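Local coordinates for type II secretion system protein C (Vibrio cholerae, PDB 2I6V) that probably takes part in type II secretion across the outer membrane, including export of cholera toxin, and is represented here by its periplasmic PDZ domain, at residues Val7-Val12 with Asp41-Leu46; Asn47-Asp50 with Asn55-Asn58. All coordinates share one frame; numbering follows the deposited sequence.

Contact 1: residues Val7-Val12 with Asp41-Leu46; sequences VRLSQV and DMAVAL
V12 and M42 meet through a side-chain contact between a methyl of V12 and the thioether of M42. V12 CG2, on the backbone-N side of its residue, lies 3.7 Å from M42 SD and 3.8 Å from M42 CE; the same terminal methyl of M42 reaches V12 CB at 3.9 Å. The methionine is folded at both its second and third torsions (-65° and -59°), a curl that lays sulfur and methyl obliquely against the valine branch. A looser apolar touch lies further along the strands: one methyl of L9, CD2, approaches A43 CB at 4.4 Å. It is the tip of L9 that closes on the alanine, whose CB is directed toward strand 7-14. The two segments thus touch through hydrocarbon and sulfur alone, with their backbones held well apart, the CA atoms of L9 and A43 being 8.2 Å from each other. The backbones lie apart because, in the antiparallel sheet of this PDZ domain, strand 17-25 pairs with both 7-14 and 42-46, S10 bonding to R22 and D41 to V23 through the backbone, while A43 also packs on L72 of strand 69-76.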
loop_
_atom_site.group_PDB
_atom_site.type_symbol
_atom_site.label_atom_id
_atom_site.label_comp_id
_atom_site.label_asym_id
_atom_site.label_seq_id
_atom_site.Cartn_x
_atom_site.Cartn_y
_atom_site.Cartn_z
ATOM N N VAL A 7 1.408 1.910 -7.470
ATOM C CA VAL A 7 1.545 2.863 -6.382
ATOM C C VAL A 7 3.007 3.124 -6.042
ATOM O O VAL A 7 3.881 2.273 -6.274
ATOM C CB VAL A 7 0.785 2.357 -5.119
ATOM C CG1 VAL A 7 1.494 1.132 -4.516
ATOM C CG2 VAL A 7 0.664 3.468 -4.093
ATOM N N ARG A 8 3.267 4.314 -5.506
ATOM C CA ARG A 8 4.559 4.628 -4.915
ATOM C C ARG A 8 4.328 4.978 -3.453
ATOM O O ARG A 8 3.298 5.569 -3.104
ATOM C CB ARG A 8 5.250 5.770 -5.669
ATOM C CG ARG A 8 5.839 5.282 -6.994
ATOM C CD ARG A 8 6.364 6.381 -7.900
ATOM N NE ARG A 8 6.534 5.811 -9.234
ATOM C CZ ARG A 8 6.737 6.501 -10.348
ATOM N NH1 ARG A 8 6.872 5.845 -11.496
ATOM N NH2 ARG A 8 6.833 7.827 -10.318
ATOM N N LEU A 9 5.280 4.599 -2.601
ATOM C CA LEU A 9 5.129 4.790 -1.160
ATOM C C LEU A 9 6.319 5.525 -0.566
ATOM O O LEU A 9 7.460 5.324 -0.985
ATOM C CB LEU A 9 4.986 3.439 -0.462
ATOM C CG LEU A 9 3.830 2.546 -0.913
ATOM C CD1 LEU A 9 3.934 1.205 -0.212
ATOM C CD2 LEU A 9 2.501 3.230 -0.606
ATOM N N SER A 10 6.049 6.377 0.412
ATOM C CA SER A 10 7.117 7.016 1.196
ATOM C C SER A 10 6.771 6.971 2.681
ATOM O O SER A 10 5.603 6.992 3.056
ATOM C CB SER A 10 7.375 8.460 0.733
ATOM O OG SER A 10 6.222 9.281 0.854
ATOM N N GLN A 11 7.792 6.894 3.532
ATOM C CA GLN A 11 7.551 6.754 4.965
ATOM C C GLN A 11 6.986 8.014 5.587
ATOM O O GLN A 11 7.377 9.137 5.237
ATOM C CB GLN A 11 8.852 6.430 5.709
ATOM C CG GLN A 11 9.471 5.111 5.316
ATOM C CD GLN A 11 10.797 4.886 6.019
ATOM O OE1 GLN A 11 11.488 5.847 6.388
ATOM N NE2 GLN A 11 11.165 3.625 6.197
ATOM N N VAL A 12 6.083 7.807 6.535
ATOM C CA VAL A 12 5.665 8.855 7.449
ATOM C C VAL A 12 6.095 8.363 8.829
ATOM O O VAL A 12 5.622 7.325 9.293
ATOM C CB VAL A 12 4.142 9.066 7.383
ATOM C CG1 VAL A 12 3.688 10.027 8.476
ATOM C CG2 VAL A 12 3.760 9.604 6.001
ATOM N N ASP A 41 -3.097 9.784 0.063
ATOM C CA ASP A 41 -3.727 8.785 0.918
ATOM C C ASP A 41 -2.666 8.234 1.861
ATOM O O ASP A 41 -1.485 8.188 1.511
ATOM C CB ASP A 41 -4.254 7.617 0.097
ATOM C CG ASP A 41 -5.571 7.910 -0.585
ATOM O OD1 ASP A 41 -6.212 8.929 -0.262
ATOM O OD2 ASP A 41 -5.966 7.078 -1.436
ATOM N N MET A 42 -3.083 7.796 3.044
ATOM C CA MET A 42 -2.140 7.168 3.985
ATOM C C MET A 42 -2.335 5.660 4.042
ATOM O O MET A 42 -3.360 5.188 4.516
ATOM C CB MET A 42 -2.292 7.751 5.394
ATOM C CG MET A 42 -1.601 9.091 5.580
ATOM S SD MET A 42 0.193 8.938 5.417
ATOM C CE MET A 42 0.518 7.751 6.721
ATOM N N ALA A 43 -1.345 4.905 3.578
ATOM C CA ALA A 43 -1.454 3.450 3.570
ATOM C C ALA A 43 -1.042 2.917 4.931
ATOM O O ALA A 43 0.018 3.273 5.459
ATOM C CB ALA A 43 -0.571 2.865 2.498
ATOM N N VAL A 44 -1.884 2.066 5.504
ATOM C CA VAL A 44 -1.627 1.588 6.861
ATOM C C VAL A 44 -1.560 0.068 6.980
ATOM O O VAL A 44 -0.952 -0.463 7.915
ATOM C CB VAL A 44 -2.647 2.163 7.857
ATOM C CG1 VAL A 44 -2.565 3.689 7.873
ATOM C CG2 VAL A 44 -4.058 1.724 7.491
ATOM N N ALA A 45 -2.173 -0.641 6.040
ATOM C CA ALA A 45 -2.099 -2.100 6.067
ATOM C C ALA A 45 -2.059 -2.683 4.669
ATOM O O ALA A 45 -2.515 -2.058 3.707
ATOM C CB ALA A 45 -3.274 -2.675 6.847
ATOM N N LEU A 46 -1.530 -3.897 4.571
ATOM C CA LEU A 46 -1.480 -4.637 3.321
ATOM C C LEU A 46 -1.977 -6.046 3.623
ATOM O O LEU A 46 -1.426 -6.722 4.490
ATOM C CB LEU A 46 -0.036 -4.664 2.807
ATOM C CG LEU A 46 0.253 -5.192 1.408
ATOM C CD1 LEU A 46 -0.705 -4.585 0.385
ATOM C CD2 LEU A 46 1.711 -4.874 1.042
#

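Contact 2: residues Asn47-Asp50 with Asn55-Asn58; sequences NGLD and NVMN
V56 and M57 of helix 54-62 pack onto L49 and D50, the short returning arm of a beta hairpin in this PDZ domain. The hairpin joins strands 42-46 and 49-50 through N47 and G48, whose positive phi values (51° and 82°) fit a type I' turn. N47 is held to the sheet by backbone bonding to S71, and its OD1 also accepts the backbone N-H of that residue. After D50 the chain passes through a brief linker and enters the helix, so the contact is local in sequence.

Along the helix, N55 comes first and takes no part in the contact; its carbonyl oxygen makes a weak hydrogen bond within the helix to the hydroxyl of T59, one turn on. V56 follows and points at the hairpin arm. Its CG1 branch, placed anti to the backbone N (chi1 176°), lies 4.1 Å from L49 CD2 and 4.2 Å from L49 CB, with the two side chains lying at a slant to each other. In this apolar touch near the surface of the domain, one branch of V56 meets both the CB and one methyl of L49.

M57 makes the closer approach and is itself buried, its side chain also resting on L51 of the linker. Bends at the second and third torsions swing its thioether back toward the hairpin, bringing the terminal methyl against backbone as well as side chain. The methionine meets D50 at the main-chain carbonyl. The carboxylate of D50 has a partner in the linker, OD1 hydrogen bonding to T52 OG1. M57 CG comes within 4.0 Å of the D50 carbonyl oxygen, and M57 CE lies 3.7 Å from that oxygen while meeting L49 CB at 3.8 Å.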
loop_
_atom_site.group_PDB
_atom_site.type_symbol
_atom_site.label_atom_id
_atom_site.label_comp_id
_atom_site.label_asym_id
_atom_site.label_seq_id
_atom_site.Cartn_x
_atom_site.Cartn_y
_atom_site.Cartn_z
ATOM N N ASN A 47 -3.038 -6.478 2.936
ATOM C CA ASN A 47 -3.697 -7.742 3.281
ATOM C C ASN A 47 -4.059 -7.862 4.769
ATOM O O ASN A 47 -4.031 -8.959 5.342
ATOM C CB ASN A 47 -2.833 -8.935 2.861
ATOM C CG ASN A 47 -2.693 -9.053 1.362
ATOM O OD1 ASN A 47 -3.274 -8.271 0.606
ATOM N ND2 ASN A 47 -1.921 -10.038 0.919
ATOM N N GLY A 48 -4.386 -6.735 5.397
ATOM C CA GLY A 48 -4.808 -6.728 6.798
ATOM C C GLY A 48 -3.655 -6.745 7.787
ATOM O O GLY A 48 -3.857 -6.719 9.001
ATOM N N LEU A 49 -2.439 -6.779 7.260
ATOM C CA LEU A 49 -1.242 -6.827 8.071
ATOM C C LEU A 49 -0.621 -5.431 8.133
ATOM O O LEU A 49 -0.700 -4.652 7.181
ATOM C CB LEU A 49 -0.247 -7.823 7.483
ATOM C CG LEU A 49 -0.702 -9.293 7.488
ATOM C CD1 LEU A 49 0.013 -10.091 6.414
ATOM C CD2 LEU A 49 -0.492 -9.908 8.867
ATOM N N ASP A 50 0.015 -5.131 9.258
ATOM C CA ASP A 50 0.518 -3.783 9.519
ATOM C C ASP A 50 1.745 -3.481 8.651
ATOM O O ASP A 50 2.761 -4.153 8.760
ATOM C CB ASP A 50 0.838 -3.684 11.016
ATOM C CG ASP A 50 1.166 -2.270 11.477
ATOM O OD1 ASP A 50 1.598 -1.422 10.660
ATOM O OD2 ASP A 50 1.001 -2.034 12.694
ATOM N N ASN A 55 9.426 -7.066 9.458
ATOM C CA ASN A 55 9.656 -8.503 9.309
ATOM C C ASN A 55 8.431 -9.219 8.755
ATOM O O ASN A 55 8.545 -10.117 7.922
ATOM C CB ASN A 55 10.111 -9.085 10.645
ATOM C CG ASN A 55 11.357 -8.404 11.141
ATOM O OD1 ASN A 55 12.339 -8.289 10.395
ATOM N ND2 ASN A 55 11.322 -7.905 12.371
ATOM N N VAL A 56 7.255 -8.791 9.211
ATOM C CA VAL A 56 5.992 -9.294 8.684
ATOM C C VAL A 56 5.911 -8.981 7.196
ATOM O O VAL A 56 5.583 -9.841 6.389
ATOM C CB VAL A 56 4.808 -8.679 9.427
ATOM C CG1 VAL A 56 3.490 -9.134 8.805
ATOM C CG2 VAL A 56 4.861 -9.071 10.913
ATOM N N MET A 57 6.218 -7.738 6.837
ATOM C CA MET A 57 6.223 -7.347 5.424
ATOM C C MET A 57 7.220 -8.164 4.592
ATOM O O MET A 57 6.886 -8.663 3.519
ATOM C CB MET A 57 6.456 -5.840 5.291
ATOM C CG MET A 57 5.278 -5.026 5.792
ATOM S SD MET A 57 3.770 -5.346 4.830
ATOM C CE MET A 57 2.873 -6.444 5.918
ATOM N N ASN A 58 8.439 -8.339 5.089
ATOM C CA ASN A 58 9.397 -9.197 4.402
ATOM C C ASN A 58 8.821 -10.580 4.087
ATOM O O ASN A 58 8.926 -11.080 2.965
ATOM C CB ASN A 58 10.673 -9.342 5.220
ATOM C CG ASN A 58 11.736 -10.115 4.484
ATOM O OD1 ASN A 58 12.119 -9.755 3.366
ATOM N ND2 ASN A 58 12.211 -11.192 5.093
#

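The two contacts follow one another along the chain, with centres about 13 Å apart, and each uses one arm of the hairpin, 42-46 in contact 1 and 49-50 in contact 2. The centre of contact 1 lies about 5 Å from that of the chain and joins two strands of one antiparallel sheet that both pair with strand 17-25; contact 2, centred about 11 Å out, sets a helix against a strand. Both are partly buried. In contact 1 a methionine's sulfur and methyl meet a valine across the strands; in contact 2 a valine and a methionine of one helix both meet L49, and the methionine also a backbone carbonyl. L51 connects them, touching A43 and M57.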